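Local coordinates for hypothetical protein TTMA177 (Thermus thermophilus phage TMA, PDB 2ZDJ) that is of unknown function but adopts a small alpha and beta, cystatin-like fold in which a curved antiparallel sheet packs against one helix, at residues R4-Q18 against A38-W52. Sequence-based numbering, arbitrary orientation.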
loop_
_atom_site.group_PDB
_atom_site.type_symbol
_atom_site.label_atom_id
_atom_site.label_comp_id
_atom_site.label_asym_id
_atom_site.label_seq_id
_atom_site.Cartn_x
_atom_site.Cartn_y
_atom_site.Cartn_z
ATOM N N ARG A 4 1.981 5.138 -9.937
ATOM C CA ARG A 4 1.444 3.815 -10.166
ATOM C C ARG A 4 2.588 2.825 -10.300
ATOM O O ARG A 4 3.620 3.131 -10.903
ATOM C CB ARG A 4 0.593 3.813 -11.439
ATOM C CG ARG A 4 -0.673 2.985 -11.312
ATOM C CD ARG A 4 -1.936 3.824 -11.219
ATOM N NE ARG A 4 -1.850 4.844 -10.182
ATOM C CZ ARG A 4 -2.836 5.679 -9.876
ATOM N NH1 ARG A 4 -2.664 6.585 -8.919
ATOM N NH2 ARG A 4 -3.995 5.601 -10.521
ATOM N N LYS A 5 2.421 1.640 -9.734
ATOM C CA LYS A 5 3.483 0.663 -9.832
ATOM C C LYS A 5 3.010 -0.773 -9.761
ATOM O O LYS A 5 2.135 -1.129 -8.969
ATOM C CB LYS A 5 4.543 0.910 -8.754
ATOM C CG LYS A 5 5.711 -0.048 -8.871
ATOM C CD LYS A 5 6.994 0.509 -8.284
ATOM C CE LYS A 5 6.984 0.547 -6.780
ATOM N NZ LYS A 5 8.279 1.100 -6.307
ATOM N N LEU A 6 3.609 -1.592 -10.611
ATOM C CA LEU A 6 3.279 -2.993 -10.675
ATOM C C LEU A 6 3.755 -3.681 -9.409
ATOM O O LEU A 6 4.880 -3.458 -8.942
ATOM C CB LEU A 6 3.943 -3.644 -11.893
ATOM C CG LEU A 6 3.585 -3.133 -13.292
ATOM C CD1 LEU A 6 4.465 -3.847 -14.341
ATOM C CD2 LEU A 6 2.121 -3.387 -13.568
ATOM N N VAL A 7 2.883 -4.512 -8.860
ATOM C CA VAL A 7 3.188 -5.273 -7.658
ATOM C C VAL A 7 4.557 -5.954 -7.798
ATOM O O VAL A 7 5.442 -5.774 -6.952
ATOM C CB VAL A 7 2.095 -6.341 -7.412
ATOM C CG1 VAL A 7 2.559 -7.356 -6.391
ATOM C CG2 VAL A 7 0.826 -5.668 -6.932
ATOM N N LYS A 8 4.740 -6.712 -8.876
ATOM C CA LYS A 8 5.998 -7.419 -9.092
ATOM C C LYS A 8 7.203 -6.511 -8.865
ATOM O O LYS A 8 8.289 -6.987 -8.544
ATOM C CB LYS A 8 6.064 -8.006 -10.509
ATOM C CG LYS A 8 6.414 -7.000 -11.594
ATOM C CD LYS A 8 6.716 -7.681 -12.929
ATOM C CE LYS A 8 7.156 -6.663 -13.979
ATOM N NZ LYS A 8 7.493 -7.281 -15.294
ATOM N N ASP A 9 7.020 -5.203 -9.015
ATOM C CA ASP A 9 8.142 -4.295 -8.822
ATOM C C ASP A 9 8.374 -3.786 -7.396
ATOM O O ASP A 9 9.277 -2.990 -7.162
ATOM C CB ASP A 9 8.048 -3.132 -9.810
ATOM C CG ASP A 9 8.251 -3.585 -11.239
ATOM O OD1 ASP A 9 9.122 -4.452 -11.455
ATOM O OD2 ASP A 9 7.554 -3.083 -12.144
ATOM N N PHE A 10 7.573 -4.255 -6.447
ATOM C CA PHE A 10 7.745 -3.875 -5.048
ATOM C C PHE A 10 8.774 -4.812 -4.413
ATOM O O PHE A 10 8.488 -5.984 -4.177
ATOM C CB PHE A 10 6.421 -3.995 -4.302
ATOM C CG PHE A 10 5.506 -2.834 -4.521
ATOM C CD1 PHE A 10 5.757 -1.617 -3.903
ATOM C CD2 PHE A 10 4.411 -2.944 -5.368
ATOM C CE1 PHE A 10 4.928 -0.527 -4.125
ATOM C CE2 PHE A 10 3.579 -1.856 -5.593
ATOM C CZ PHE A 10 3.837 -0.648 -4.971
ATOM N N GLY A 11 9.967 -4.291 -4.138
ATOM C CA GLY A 11 11.006 -5.114 -3.550
ATOM C C GLY A 11 10.889 -5.336 -2.052
ATOM O O GLY A 11 9.880 -4.994 -1.438
ATOM N N ASP A 12 11.945 -5.907 -1.474
ATOM C CA ASP A 12 12.029 -6.208 -0.047
ATOM C C ASP A 12 11.939 -4.982 0.855
ATOM O O ASP A 12 11.755 -5.122 2.058
ATOM C CB ASP A 12 13.346 -6.935 0.283
ATOM C CG ASP A 12 13.427 -8.329 -0.321
ATOM O OD1 ASP A 12 13.508 -8.447 -1.564
ATOM O OD2 ASP A 12 13.418 -9.311 0.452
ATOM N N ASP A 13 12.091 -3.783 0.303
ATOM C CA ASP A 13 12.000 -2.617 1.157
ATOM C C ASP A 13 10.543 -2.278 1.456
ATOM O O ASP A 13 10.253 -1.357 2.212
ATOM C CB ASP A 13 12.757 -1.411 0.567
ATOM C CG ASP A 13 12.430 -1.140 -0.895
ATOM O OD1 ASP A 13 12.576 0.032 -1.304
ATOM O OD2 ASP A 13 12.053 -2.075 -1.634
ATOM N N TYR A 14 9.632 -3.068 0.894
ATOM C CA TYR A 14 8.196 -2.877 1.104
ATOM C C TYR A 14 7.597 -4.038 1.894
ATOM O O TYR A 14 8.114 -5.153 1.864
ATOM C CB TYR A 14 7.467 -2.777 -0.242
ATOM C CG TYR A 14 7.735 -1.508 -1.011
ATOM C CD1 TYR A 14 6.930 -0.378 -0.842
ATOM C CD2 TYR A 14 8.791 -1.438 -1.915
ATOM C CE1 TYR A 14 7.179 0.791 -1.569
ATOM C CE2 TYR A 14 9.046 -0.279 -2.638
ATOM C CZ TYR A 14 8.244 0.825 -2.467
ATOM O OH TYR A 14 8.516 1.962 -3.188
ATOM N N THR A 15 6.497 -3.769 2.589
ATOM C CA THR A 15 5.802 -4.794 3.366
ATOM C C THR A 15 4.312 -4.816 3.004
ATOM O O THR A 15 3.679 -3.771 2.858
ATOM C CB THR A 15 5.957 -4.536 4.862
ATOM O OG1 THR A 15 7.335 -4.687 5.218
ATOM C CG2 THR A 15 5.123 -5.516 5.665
ATOM N N LEU A 16 3.768 -6.018 2.833
ATOM C CA LEU A 16 2.369 -6.194 2.479
ATOM C C LEU A 16 1.482 -6.164 3.713
ATOM O O LEU A 16 1.801 -6.777 4.726
ATOM C CB LEU A 16 2.180 -7.520 1.746
ATOM C CG LEU A 16 0.746 -7.915 1.376
ATOM C CD1 LEU A 16 0.232 -7.016 0.274
ATOM C CD2 LEU A 16 0.723 -9.372 0.914
ATOM N N ILE A 17 0.377 -5.433 3.627
ATOM C CA ILE A 17 -0.571 -5.336 4.727
ATOM C C ILE A 17 -1.915 -5.792 4.176
ATOM O O ILE A 17 -2.422 -5.214 3.205
ATOM C CB ILE A 17 -0.738 -3.876 5.236
ATOM C CG1 ILE A 17 0.613 -3.290 5.663
ATOM C CG2 ILE A 17 -1.733 -3.839 6.377
ATOM C CD1 ILE A 17 1.280 -3.999 6.758
ATOM N N GLN A 18 -2.481 -6.832 4.781
ATOM C CA GLN A 18 -3.777 -7.353 4.347
ATOM C C GLN A 18 -4.840 -7.286 5.436
ATOM O O GLN A 18 -6.025 -7.285 5.140
ATOM C CB GLN A 18 -3.645 -8.798 3.855
ATOM C CG GLN A 18 -2.986 -8.930 2.488
ATOM C CD GLN A 18 -2.845 -10.378 2.036
ATOM O OE1 GLN A 18 -2.181 -11.181 2.691
ATOM N NE2 GLN A 18 -3.467 -10.713 0.908
ATOM N N ALA A 38 -5.703 -4.068 0.237
ATOM C CA ALA A 38 -4.377 -4.502 0.645
ATOM C C ALA A 38 -3.443 -3.341 0.372
ATOM O O ALA A 38 -3.644 -2.571 -0.576
ATOM C CB ALA A 38 -3.940 -5.721 -0.140
ATOM N N LEU A 39 -2.433 -3.210 1.213
ATOM C CA LEU A 39 -1.479 -2.128 1.072
ATOM C C LEU A 39 -0.061 -2.648 1.001
ATOM O O LEU A 39 0.234 -3.754 1.444
ATOM C CB LEU A 39 -1.590 -1.183 2.265
ATOM C CG LEU A 39 -2.951 -0.538 2.546
ATOM C CD1 LEU A 39 -2.901 0.194 3.867
ATOM C CD2 LEU A 39 -3.308 0.426 1.411
ATOM N N PHE A 40 0.803 -1.844 0.396
ATOM C CA PHE A 40 2.218 -2.132 0.312
ATOM C C PHE A 40 2.752 -0.879 0.982
ATOM O O PHE A 40 2.494 0.246 0.529
ATOM C CB PHE A 40 2.681 -2.226 -1.142
ATOM C CG PHE A 40 2.481 -3.586 -1.757
ATOM C CD1 PHE A 40 3.381 -4.613 -1.503
ATOM C CD2 PHE A 40 1.400 -3.836 -2.595
ATOM C CE1 PHE A 40 3.210 -5.876 -2.078
ATOM C CE2 PHE A 40 1.215 -5.099 -3.177
ATOM C CZ PHE A 40 2.123 -6.117 -2.919
ATOM N N VAL A 41 3.458 -1.060 2.085
ATOM C CA VAL A 41 3.968 0.091 2.801
ATOM C C VAL A 41 5.476 0.059 2.960
ATOM O O VAL A 41 6.075 -1.001 3.143
ATOM C CB VAL A 41 3.363 0.172 4.222
ATOM C CG1 VAL A 41 1.853 0.327 4.163
ATOM C CG2 VAL A 41 3.717 -1.085 4.988
ATOM N N LYS A 42 6.097 1.226 2.868
ATOM C CA LYS A 42 7.524 1.303 3.098
ATOM C C LYS A 42 7.618 2.078 4.396
ATOM O O LYS A 42 7.121 3.201 4.508
ATOM C CB LYS A 42 8.255 2.045 1.986
ATOM C CG LYS A 42 9.665 2.485 2.396
ATOM C CD LYS A 42 10.670 2.404 1.256
ATOM C CE LYS A 42 10.231 3.184 0.035
ATOM N NZ LYS A 42 11.221 3.072 -1.068
ATOM N N VAL A 43 8.239 1.460 5.385
ATOM C CA VAL A 43 8.391 2.081 6.684
ATOM C C VAL A 43 9.753 2.749 6.749
ATOM O O VAL A 43 10.759 2.156 6.365
ATOM C CB VAL A 43 8.252 1.024 7.797
ATOM C CG1 VAL A 43 8.472 1.664 9.165
ATOM C CG2 VAL A 43 6.858 0.395 7.724
ATOM N N GLY A 44 9.777 3.996 7.206
ATOM C CA GLY A 44 11.039 4.708 7.300
ATOM C C GLY A 44 11.141 5.595 8.529
ATOM O O GLY A 44 10.260 6.416 8.771
ATOM N N ASP A 45 12.213 5.436 9.301
ATOM C CA ASP A 45 12.436 6.253 10.497
ATOM C C ASP A 45 11.216 6.290 11.428
ATOM O O ASP A 45 10.733 7.365 11.805
ATOM C CB ASP A 45 12.811 7.692 10.095
ATOM C CG ASP A 45 14.181 7.789 9.412
ATOM O OD1 ASP A 45 14.509 8.880 8.890
ATOM O OD2 ASP A 45 14.931 6.788 9.400
ATOM N N GLY A 46 10.714 5.118 11.792
ATOM C CA GLY A 46 9.571 5.068 12.690
ATOM C C GLY A 46 8.251 5.621 12.173
ATOM O O GLY A 46 7.337 5.879 12.957
ATOM N N ASP A 47 8.133 5.811 10.864
ATOM C CA ASP A 47 6.891 6.325 10.287
ATOM C C ASP A 47 6.653 5.595 8.965
ATOM O O ASP A 47 7.489 4.801 8.532
ATOM C CB ASP A 47 7.010 7.835 10.047
ATOM C CG ASP A 47 5.661 8.543 10.024
ATOM O OD1 ASP A 47 4.622 7.878 9.832
ATOM O OD2 ASP A 47 5.641 9.782 10.188
ATOM N N TYR A 48 5.507 5.837 8.337
ATOM C CA TYR A 48 5.199 5.207 7.053
ATOM C C TYR A 48 5.706 6.162 5.984
ATOM O O TYR A 48 5.144 7.234 5.794
ATOM C CB TYR A 48 3.688 4.995 6.913
ATOM C CG TYR A 48 3.156 3.897 7.799
ATOM C CD1 TYR A 48 3.114 2.580 7.351
ATOM C CD2 TYR A 48 2.735 4.166 9.104
ATOM C CE1 TYR A 48 2.673 1.553 8.175
ATOM C CE2 TYR A 48 2.290 3.148 9.940
ATOM C CZ TYR A 48 2.263 1.840 9.473
ATOM O OH TYR A 48 1.858 0.809 10.302
ATOM N N GLU A 49 6.780 5.787 5.301
ATOM C CA GLU A 49 7.361 6.636 4.267
ATOM C C GLU A 49 6.552 6.585 2.976
ATOM O O GLU A 49 6.456 7.571 2.242
ATOM C CB GLU A 49 8.798 6.204 3.992
ATOM C CG GLU A 49 9.560 7.146 3.077
ATOM C CD GLU A 49 9.750 8.519 3.688
ATOM O OE1 GLU A 49 10.195 8.595 4.858
ATOM O OE2 GLU A 49 9.456 9.519 2.995
ATOM N N GLU A 50 5.983 5.420 2.689
ATOM C CA GLU A 50 5.165 5.254 1.501
ATOM C C GLU A 50 4.007 4.319 1.801
ATOM O O GLU A 50 4.111 3.416 2.640
ATOM C CB GLU A 50 5.990 4.674 0.335
ATOM C CG GLU A 50 6.943 5.653 -0.342
ATOM C CD GLU A 50 7.800 5.000 -1.437
ATOM O OE1 GLU A 50 7.273 4.208 -2.251
ATOM O OE2 GLU A 50 9.006 5.293 -1.490
ATOM N N VAL A 51 2.891 4.556 1.126
ATOM C CA VAL A 51 1.724 3.702 1.261
ATOM C C VAL A 51 1.089 3.566 -0.123
ATOM O O VAL A 51 0.755 4.554 -0.773
ATOM C CB VAL A 51 0.691 4.279 2.270
ATOM C CG1 VAL A 51 -0.527 3.383 2.340
ATOM C CG2 VAL A 51 1.323 4.388 3.654
ATOM N N TRP A 52 0.952 2.331 -0.582
ATOM C CA TRP A 52 0.350 2.071 -1.885
ATOM C C TRP A 52 -0.782 1.077 -1.725
ATOM O O TRP A 52 -0.721 0.191 -0.877
ATOM C CB TRP A 52 1.357 1.432 -2.834
ATOM C CG TRP A 52 2.565 2.218 -3.134
ATOM C CD1 TRP A 52 3.622 2.454 -2.303
ATOM C CD2 TRP A 52 2.910 2.786 -4.399
ATOM N NE1 TRP A 52 4.612 3.129 -2.978
ATOM C CE2 TRP A 52 4.200 3.346 -4.268
ATOM C CE3 TRP A 52 2.255 2.871 -5.638
ATOM C CZ2 TRP A 52 4.853 3.985 -5.333
ATOM C CZ3 TRP A 52 2.904 3.506 -6.699
ATOM C CH2 TRP A 52 4.192 4.054 -6.537
HETATM O O HOH W 1 9.526 -1.167 4.909
HETATM O O HOH W 2 12.533 1.566 -3.553
#
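Phe10 and Phe40 both carry CG anti to the carbonyl carbon (chi1 -80° and -85°), which lays their rings over one another, nearly parallel, in an offset stack. The ring centroids are 4.6 Å apart. Leu16, whose CG lies anti to the backbone N, sends CD1 over the opposite face of the Phe40 ring, so this ring is sandwiched between Phe10 and Leu16, with Val7 CG1 reaching its CZ obliquely. Phe10 also turns its edge onto the face of Trp52, CZ lying 3.6 Å from CD2 of the indole, with the five-membered ring at 78° to the phenyl plane. Tyr14 completes the aromatic cluster, its CE1 approaching Trp52 NE1 obliquely.

At the polar margin, Glu50 OE1 accepts two bonds. Tyr14 OH donates to it at 2.7 Å from the syn side but tilted well out of the carboxylate plane, while Trp52 NE1 donates to the anti lone pair of Glu50 OE1 at 3.0 Å, and that oxygen lies in the indole plane. Two donors on OE1 probably restrict rotation of the carboxylate. Lys5 NZ in turn donates to Tyr14 OH. Asp13 OD1 forms a long salt bridge to Lys42 NZ at 3.3 Å, a weak hydrogen bond, and a water donates to Asp13 OD1 and weakly accepts from Lys42 NZ.

Strands 15-17 and 38-44 pair antiparallel through four backbone hydrogen bonds linking Thr15 with Val41 and Ile17 with Leu39. On the face shared by Thr15, Ile17 CG1 lies 3.9 Å from Val41 CG2. A classic beta bulge sets Glu49 and Glu50 against Lys42 as the chain turns its corner.

Ile17 and Leu39 face helix 20-30, touching Val23 and Ile26 respectively, whereas Phe40 and the rest of the aromatic cluster lie on the other face of the sheet, whose outermost strands, 4-6 and 15-17, are joined by a 3-10 turn and the loop carrying Phe10 and Tyr14.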